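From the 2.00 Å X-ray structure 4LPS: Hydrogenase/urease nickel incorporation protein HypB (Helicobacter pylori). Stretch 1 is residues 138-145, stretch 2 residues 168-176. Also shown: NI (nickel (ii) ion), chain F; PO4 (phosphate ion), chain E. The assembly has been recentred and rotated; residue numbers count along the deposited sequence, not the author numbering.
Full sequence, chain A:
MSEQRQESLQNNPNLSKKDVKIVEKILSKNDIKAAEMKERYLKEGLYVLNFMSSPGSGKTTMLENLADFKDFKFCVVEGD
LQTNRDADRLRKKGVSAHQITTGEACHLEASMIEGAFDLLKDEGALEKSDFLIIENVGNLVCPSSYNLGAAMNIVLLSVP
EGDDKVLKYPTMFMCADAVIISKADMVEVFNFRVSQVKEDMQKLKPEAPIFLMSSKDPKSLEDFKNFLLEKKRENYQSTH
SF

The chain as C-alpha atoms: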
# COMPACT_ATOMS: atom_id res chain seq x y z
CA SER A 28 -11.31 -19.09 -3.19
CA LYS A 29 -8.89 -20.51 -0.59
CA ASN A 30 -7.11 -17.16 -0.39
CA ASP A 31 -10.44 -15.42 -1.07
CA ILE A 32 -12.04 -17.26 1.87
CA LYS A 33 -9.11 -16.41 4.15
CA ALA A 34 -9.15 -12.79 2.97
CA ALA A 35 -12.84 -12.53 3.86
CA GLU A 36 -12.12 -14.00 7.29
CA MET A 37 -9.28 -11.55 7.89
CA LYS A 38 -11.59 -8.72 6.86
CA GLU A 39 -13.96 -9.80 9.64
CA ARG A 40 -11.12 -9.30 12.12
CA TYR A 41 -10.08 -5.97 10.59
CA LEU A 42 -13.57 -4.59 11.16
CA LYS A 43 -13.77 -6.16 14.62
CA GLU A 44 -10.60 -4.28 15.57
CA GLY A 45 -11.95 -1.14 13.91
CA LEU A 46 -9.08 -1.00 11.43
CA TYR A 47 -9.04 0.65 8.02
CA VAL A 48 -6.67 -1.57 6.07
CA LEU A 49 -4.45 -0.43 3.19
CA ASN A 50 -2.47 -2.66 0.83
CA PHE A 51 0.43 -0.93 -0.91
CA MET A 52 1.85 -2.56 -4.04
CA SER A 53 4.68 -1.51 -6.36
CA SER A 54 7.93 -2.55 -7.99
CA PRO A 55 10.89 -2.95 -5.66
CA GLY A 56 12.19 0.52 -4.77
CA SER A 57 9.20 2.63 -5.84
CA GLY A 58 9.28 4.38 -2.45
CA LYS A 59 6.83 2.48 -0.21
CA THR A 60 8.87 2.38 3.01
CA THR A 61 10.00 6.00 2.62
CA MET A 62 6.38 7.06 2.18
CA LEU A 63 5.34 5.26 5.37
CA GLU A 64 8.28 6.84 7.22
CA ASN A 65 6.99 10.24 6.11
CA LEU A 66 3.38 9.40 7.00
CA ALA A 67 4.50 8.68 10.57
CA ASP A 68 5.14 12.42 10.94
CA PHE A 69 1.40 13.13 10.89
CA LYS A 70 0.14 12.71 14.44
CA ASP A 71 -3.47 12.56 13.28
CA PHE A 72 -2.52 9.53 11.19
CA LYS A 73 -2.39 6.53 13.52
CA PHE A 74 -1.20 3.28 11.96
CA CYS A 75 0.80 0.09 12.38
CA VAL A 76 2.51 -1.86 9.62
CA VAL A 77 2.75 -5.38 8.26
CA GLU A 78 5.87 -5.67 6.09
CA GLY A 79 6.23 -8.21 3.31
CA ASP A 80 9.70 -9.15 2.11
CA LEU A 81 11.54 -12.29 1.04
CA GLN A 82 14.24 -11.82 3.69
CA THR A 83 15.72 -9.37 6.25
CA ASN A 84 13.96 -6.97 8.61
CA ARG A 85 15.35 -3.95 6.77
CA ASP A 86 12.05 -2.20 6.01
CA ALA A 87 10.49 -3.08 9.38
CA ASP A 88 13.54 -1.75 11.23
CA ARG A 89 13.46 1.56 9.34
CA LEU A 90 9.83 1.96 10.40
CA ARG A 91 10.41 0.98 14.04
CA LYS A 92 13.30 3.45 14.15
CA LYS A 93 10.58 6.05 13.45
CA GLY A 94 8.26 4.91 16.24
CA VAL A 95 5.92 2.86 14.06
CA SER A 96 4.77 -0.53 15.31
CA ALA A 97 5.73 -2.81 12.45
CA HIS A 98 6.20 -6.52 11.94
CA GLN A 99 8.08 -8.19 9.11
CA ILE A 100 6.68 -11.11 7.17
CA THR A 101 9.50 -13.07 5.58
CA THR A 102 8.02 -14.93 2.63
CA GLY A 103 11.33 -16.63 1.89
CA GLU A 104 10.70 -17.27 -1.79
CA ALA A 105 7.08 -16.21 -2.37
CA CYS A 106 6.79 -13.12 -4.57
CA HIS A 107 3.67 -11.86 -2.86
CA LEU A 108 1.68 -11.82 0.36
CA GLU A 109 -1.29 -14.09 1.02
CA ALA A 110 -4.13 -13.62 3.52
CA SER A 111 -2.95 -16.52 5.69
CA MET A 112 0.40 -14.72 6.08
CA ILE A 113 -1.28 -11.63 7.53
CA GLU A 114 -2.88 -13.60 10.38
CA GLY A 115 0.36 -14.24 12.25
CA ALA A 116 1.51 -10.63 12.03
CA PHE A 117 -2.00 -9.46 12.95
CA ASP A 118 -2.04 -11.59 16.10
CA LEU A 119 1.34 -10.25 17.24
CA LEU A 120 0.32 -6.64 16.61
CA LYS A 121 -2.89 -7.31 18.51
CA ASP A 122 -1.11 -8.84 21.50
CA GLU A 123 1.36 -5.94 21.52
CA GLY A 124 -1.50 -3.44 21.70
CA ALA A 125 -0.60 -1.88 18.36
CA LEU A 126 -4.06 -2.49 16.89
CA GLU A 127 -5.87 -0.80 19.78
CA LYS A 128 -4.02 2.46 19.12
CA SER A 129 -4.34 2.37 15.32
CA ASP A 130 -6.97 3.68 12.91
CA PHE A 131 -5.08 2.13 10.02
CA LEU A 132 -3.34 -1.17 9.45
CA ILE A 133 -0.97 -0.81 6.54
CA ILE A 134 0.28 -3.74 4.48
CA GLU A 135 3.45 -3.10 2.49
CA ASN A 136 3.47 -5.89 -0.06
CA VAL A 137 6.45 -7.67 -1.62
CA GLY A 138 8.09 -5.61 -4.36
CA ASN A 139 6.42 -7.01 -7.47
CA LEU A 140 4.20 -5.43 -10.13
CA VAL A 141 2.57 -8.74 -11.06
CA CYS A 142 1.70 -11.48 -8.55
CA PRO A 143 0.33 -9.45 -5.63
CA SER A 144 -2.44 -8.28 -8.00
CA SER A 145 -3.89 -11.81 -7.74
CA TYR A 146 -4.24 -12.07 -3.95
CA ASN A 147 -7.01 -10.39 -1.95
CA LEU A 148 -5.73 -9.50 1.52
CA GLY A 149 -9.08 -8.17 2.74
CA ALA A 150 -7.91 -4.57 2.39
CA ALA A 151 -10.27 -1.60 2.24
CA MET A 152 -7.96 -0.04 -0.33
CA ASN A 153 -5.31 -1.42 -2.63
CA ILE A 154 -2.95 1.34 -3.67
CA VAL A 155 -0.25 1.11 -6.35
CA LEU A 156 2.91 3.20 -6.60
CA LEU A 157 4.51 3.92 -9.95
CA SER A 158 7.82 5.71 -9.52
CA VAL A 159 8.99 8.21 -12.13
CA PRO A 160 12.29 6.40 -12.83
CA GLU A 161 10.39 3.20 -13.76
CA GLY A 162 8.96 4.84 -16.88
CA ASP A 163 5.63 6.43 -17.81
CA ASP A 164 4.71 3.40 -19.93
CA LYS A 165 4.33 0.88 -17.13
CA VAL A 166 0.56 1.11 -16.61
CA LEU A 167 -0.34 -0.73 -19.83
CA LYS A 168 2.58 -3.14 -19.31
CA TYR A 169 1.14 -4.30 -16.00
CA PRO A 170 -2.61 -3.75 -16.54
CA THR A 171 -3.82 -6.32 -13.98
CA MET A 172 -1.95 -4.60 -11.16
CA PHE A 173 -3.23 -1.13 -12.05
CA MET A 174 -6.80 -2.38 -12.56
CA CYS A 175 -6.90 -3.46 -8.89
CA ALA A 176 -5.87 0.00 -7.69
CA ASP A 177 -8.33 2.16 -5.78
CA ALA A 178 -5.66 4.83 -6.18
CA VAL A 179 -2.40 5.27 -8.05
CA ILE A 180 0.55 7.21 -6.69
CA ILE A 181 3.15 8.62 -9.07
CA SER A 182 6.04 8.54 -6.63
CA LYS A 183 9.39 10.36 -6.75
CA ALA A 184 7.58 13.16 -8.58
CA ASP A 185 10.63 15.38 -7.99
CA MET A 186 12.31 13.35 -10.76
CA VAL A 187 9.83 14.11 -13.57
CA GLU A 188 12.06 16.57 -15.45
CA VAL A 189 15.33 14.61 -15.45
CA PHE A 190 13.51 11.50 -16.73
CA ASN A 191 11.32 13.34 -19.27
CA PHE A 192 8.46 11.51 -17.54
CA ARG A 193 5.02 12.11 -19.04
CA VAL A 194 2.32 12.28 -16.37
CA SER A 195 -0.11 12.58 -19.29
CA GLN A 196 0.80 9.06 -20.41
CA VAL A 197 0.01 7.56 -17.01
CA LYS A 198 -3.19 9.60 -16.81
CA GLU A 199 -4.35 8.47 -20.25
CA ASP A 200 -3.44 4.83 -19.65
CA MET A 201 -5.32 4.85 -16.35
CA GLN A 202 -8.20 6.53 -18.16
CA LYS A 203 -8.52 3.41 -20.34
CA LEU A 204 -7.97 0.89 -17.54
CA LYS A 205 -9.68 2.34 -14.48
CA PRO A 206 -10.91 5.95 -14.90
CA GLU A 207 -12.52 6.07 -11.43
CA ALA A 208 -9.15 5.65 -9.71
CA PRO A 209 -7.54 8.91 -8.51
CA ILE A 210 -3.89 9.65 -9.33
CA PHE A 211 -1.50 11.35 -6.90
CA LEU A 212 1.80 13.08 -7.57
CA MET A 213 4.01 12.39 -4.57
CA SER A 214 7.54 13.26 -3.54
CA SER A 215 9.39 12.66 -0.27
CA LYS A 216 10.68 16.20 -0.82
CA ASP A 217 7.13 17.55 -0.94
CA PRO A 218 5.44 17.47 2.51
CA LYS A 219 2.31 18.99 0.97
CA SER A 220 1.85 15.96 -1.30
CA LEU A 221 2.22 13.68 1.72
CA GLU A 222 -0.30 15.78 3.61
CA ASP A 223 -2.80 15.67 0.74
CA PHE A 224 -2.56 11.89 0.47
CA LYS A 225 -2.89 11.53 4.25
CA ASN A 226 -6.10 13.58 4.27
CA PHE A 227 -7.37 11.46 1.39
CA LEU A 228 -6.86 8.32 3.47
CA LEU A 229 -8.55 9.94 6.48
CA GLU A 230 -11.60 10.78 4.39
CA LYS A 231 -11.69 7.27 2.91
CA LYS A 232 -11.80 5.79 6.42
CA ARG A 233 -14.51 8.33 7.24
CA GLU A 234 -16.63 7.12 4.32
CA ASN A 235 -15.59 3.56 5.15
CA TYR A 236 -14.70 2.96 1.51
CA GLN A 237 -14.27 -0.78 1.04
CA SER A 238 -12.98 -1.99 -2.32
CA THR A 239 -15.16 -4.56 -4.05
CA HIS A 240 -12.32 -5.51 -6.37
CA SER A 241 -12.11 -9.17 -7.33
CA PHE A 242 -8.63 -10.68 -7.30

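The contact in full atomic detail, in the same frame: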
# COMPACT_ATOMS: atom_id res chain seq x y z
N GLY A 138 7.81 -6.33 -3.12
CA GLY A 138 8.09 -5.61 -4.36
C GLY A 138 7.89 -6.51 -5.56
O GLY A 138 8.64 -7.47 -5.76
N ASN A 139 6.87 -6.19 -6.35
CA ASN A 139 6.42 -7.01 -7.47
C ASN A 139 5.22 -6.34 -8.12
O ASN A 139 4.23 -6.05 -7.45
CB ASN A 139 6.07 -8.43 -6.99
CG ASN A 139 5.75 -9.38 -8.13
OD1 ASN A 139 5.71 -8.99 -9.30
ND2 ASN A 139 5.55 -10.64 -7.80
N LEU A 140 5.31 -6.07 -9.42
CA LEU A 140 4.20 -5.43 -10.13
C LEU A 140 3.23 -6.43 -10.74
O LEU A 140 2.33 -6.04 -11.49
CB LEU A 140 4.72 -4.50 -11.22
CG LEU A 140 4.81 -3.01 -10.89
CD1 LEU A 140 5.10 -2.19 -12.14
CD2 LEU A 140 3.54 -2.53 -10.23
N VAL A 141 3.41 -7.72 -10.44
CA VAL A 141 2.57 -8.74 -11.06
C VAL A 141 1.75 -9.52 -10.02
O VAL A 141 0.57 -9.24 -9.83
CB VAL A 141 3.40 -9.74 -11.87
CG1 VAL A 141 2.49 -10.75 -12.58
CG2 VAL A 141 4.25 -9.00 -12.90
N CYS A 142 2.39 -10.48 -9.37
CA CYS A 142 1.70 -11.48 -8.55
C CYS A 142 0.83 -10.97 -7.39
O CYS A 142 -0.20 -11.57 -7.09
CB CYS A 142 2.72 -12.48 -8.01
SG CYS A 142 3.68 -13.30 -9.29
N PRO A 143 1.24 -9.88 -6.71
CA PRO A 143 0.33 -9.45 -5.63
C PRO A 143 -1.03 -8.96 -6.13
O PRO A 143 -1.96 -8.87 -5.33
CB PRO A 143 1.11 -8.32 -4.94
CG PRO A 143 2.54 -8.56 -5.30
CD PRO A 143 2.50 -9.11 -6.69
N SER A 144 -1.15 -8.68 -7.42
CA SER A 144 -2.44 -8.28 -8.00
C SER A 144 -3.46 -9.42 -8.01
O SER A 144 -4.64 -9.20 -8.31
CB SER A 144 -2.24 -7.76 -9.43
OG SER A 144 -1.97 -8.82 -10.33
N SER A 145 -3.02 -10.63 -7.69
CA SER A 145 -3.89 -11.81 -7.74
C SER A 145 -4.30 -12.32 -6.36
O SER A 145 -4.96 -13.36 -6.26
CB SER A 145 -3.20 -12.94 -8.51
OG SER A 145 -3.10 -12.63 -9.89
N LYS A 168 1.73 -1.95 -19.36
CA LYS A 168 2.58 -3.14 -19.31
C LYS A 168 2.19 -4.07 -18.17
O LYS A 168 2.41 -5.27 -18.24
CB LYS A 168 4.05 -2.74 -19.18
CG LYS A 168 4.70 -2.33 -20.49
CD LYS A 168 6.16 -2.00 -20.29
CE LYS A 168 6.87 -1.79 -21.61
NZ LYS A 168 8.27 -1.33 -21.42
N TYR A 169 1.60 -3.50 -17.12
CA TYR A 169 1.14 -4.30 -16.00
C TYR A 169 -0.32 -3.97 -15.68
O TYR A 169 -0.63 -3.54 -14.57
CB TYR A 169 2.05 -4.08 -14.79
CG TYR A 169 3.49 -4.44 -15.07
CD1 TYR A 169 4.35 -3.52 -15.66
CD2 TYR A 169 3.98 -5.71 -14.79
CE1 TYR A 169 5.66 -3.85 -15.94
CE2 TYR A 169 5.29 -6.04 -15.06
CZ TYR A 169 6.13 -5.11 -15.64
OH TYR A 169 7.43 -5.44 -15.91
N PRO A 170 -1.22 -4.19 -16.66
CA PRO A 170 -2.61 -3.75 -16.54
C PRO A 170 -3.37 -4.38 -15.37
O PRO A 170 -4.21 -3.70 -14.79
CB PRO A 170 -3.23 -4.17 -17.88
CG PRO A 170 -2.38 -5.30 -18.35
CD PRO A 170 -1.00 -4.95 -17.90
N THR A 171 -3.08 -5.64 -15.04
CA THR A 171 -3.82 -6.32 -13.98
C THR A 171 -3.52 -5.71 -12.61
O THR A 171 -4.41 -5.59 -11.77
CB THR A 171 -3.50 -7.84 -13.95
OG1 THR A 171 -3.91 -8.44 -15.18
CG2 THR A 171 -4.23 -8.53 -12.81
N MET A 172 -2.28 -5.29 -12.40
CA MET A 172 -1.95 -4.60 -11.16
C MET A 172 -2.68 -3.26 -11.04
O MET A 172 -3.25 -2.95 -10.00
CB MET A 172 -0.44 -4.39 -11.04
CG MET A 172 -0.03 -3.58 -9.82
SD MET A 172 -0.43 -4.34 -8.23
CE MET A 172 0.79 -5.64 -8.15
N PHE A 173 -2.64 -2.47 -12.10
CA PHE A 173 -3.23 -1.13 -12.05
C PHE A 173 -4.76 -1.15 -12.08
O PHE A 173 -5.39 -0.20 -11.64
CB PHE A 173 -2.68 -0.28 -13.20
CG PHE A 173 -1.26 0.18 -12.98
CD1 PHE A 173 -1.00 1.29 -12.19
CD2 PHE A 173 -0.19 -0.52 -13.52
CE1 PHE A 173 0.30 1.72 -11.98
CE2 PHE A 173 1.11 -0.10 -13.31
CZ PHE A 173 1.36 1.01 -12.53
N MET A 174 -5.35 -2.23 -12.60
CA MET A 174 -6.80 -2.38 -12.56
C MET A 174 -7.33 -2.73 -11.16
O MET A 174 -8.53 -2.63 -10.90
CB MET A 174 -7.27 -3.43 -13.57
CG MET A 174 -7.46 -2.88 -14.98
SD MET A 174 -8.03 -4.10 -16.18
CE MET A 174 -6.64 -5.23 -16.24
N CYS A 175 -6.45 -3.17 -10.25
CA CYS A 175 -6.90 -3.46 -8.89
C CYS A 175 -6.71 -2.27 -7.96
O CYS A 175 -7.08 -2.32 -6.78
CB CYS A 175 -6.17 -4.69 -8.34
SG CYS A 175 -4.55 -4.38 -7.62
N ALA A 176 -6.13 -1.19 -8.49
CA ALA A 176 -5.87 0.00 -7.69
C ALA A 176 -7.13 0.81 -7.42
O ALA A 176 -7.90 1.11 -8.33
CB ALA A 176 -4.83 0.88 -8.39
NI NI F . 5.63 -14.11 -9.01
P PO4 E . 10.43 -3.54 -1.52
O1 PO4 E . 9.54 -4.66 -1.02
O2 PO4 E . 10.71 -2.60 -0.37
O3 PO4 E . 11.72 -4.11 -2.03
O4 PO4 E . 9.72 -2.80 -2.62
O HOH W 1 0.27 -6.77 -13.72

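No direct hydrogen bond joins the two stretches; a small apolar contact and one bridging water hold them together, burying 432 Å² in all. At the start of stretch 1, Gly138 lies out of reach of stretch 2, and its N makes a weak hydrogen bond to phosphate O1 (3.2 Å). Asn139 works mainly within its own loop: its amide side chain can accept and donate at once, so OD1 receives the N of Val141 (2.9 Å) while ND2 makes a weak bond to Cys142 SG (3.6 Å). Its carbonyl O meets Met172 CE at 3.5 Å.

Leu140 is the centre of the contact. Its CB points toward stretch 2, and the branched side chain serves two neighbours: CD1 sits over the face of the Tyr169 ring, 4.1 Å from the centroid, a CH-pi contact, while CD2 packs 3.7 Å from Met172 CG. Its carbonyl is not left unpaired, because a water donates to Leu140 O (3.1 Å) and accepts from Met172 N (3.2 Å), linking the two backbones. Val141 directs its CB away, yet CG2 still reaches the edge of the same ring, 3.8 Å from Tyr169 CD2.

Cys142 points its CB away from stretch 2, and its sulfur, a good ligand for nickel, binds the ion (Cys142 SG to NI, 2.1 Å), as befits a nickel incorporation protein. Pro143 adds an apolar surface, its CD 4.1 Å from Met172 CE. The long, unbranched Met172, with chi angles t, p, p, folds its methyl back against stretch 1.

The closest CA pair across the stretches is Ser144 CA and Met172 CA, 4.9 Å apart. A small side chain suits this spacing: Ser144 CB lies 3.6 Å from Met172 CA, and OG, 3.4 Å from Thr171 CG2, satisfies its polarity by donating to Val141 O (2.6 Å). Ser145, beyond it, makes no contact.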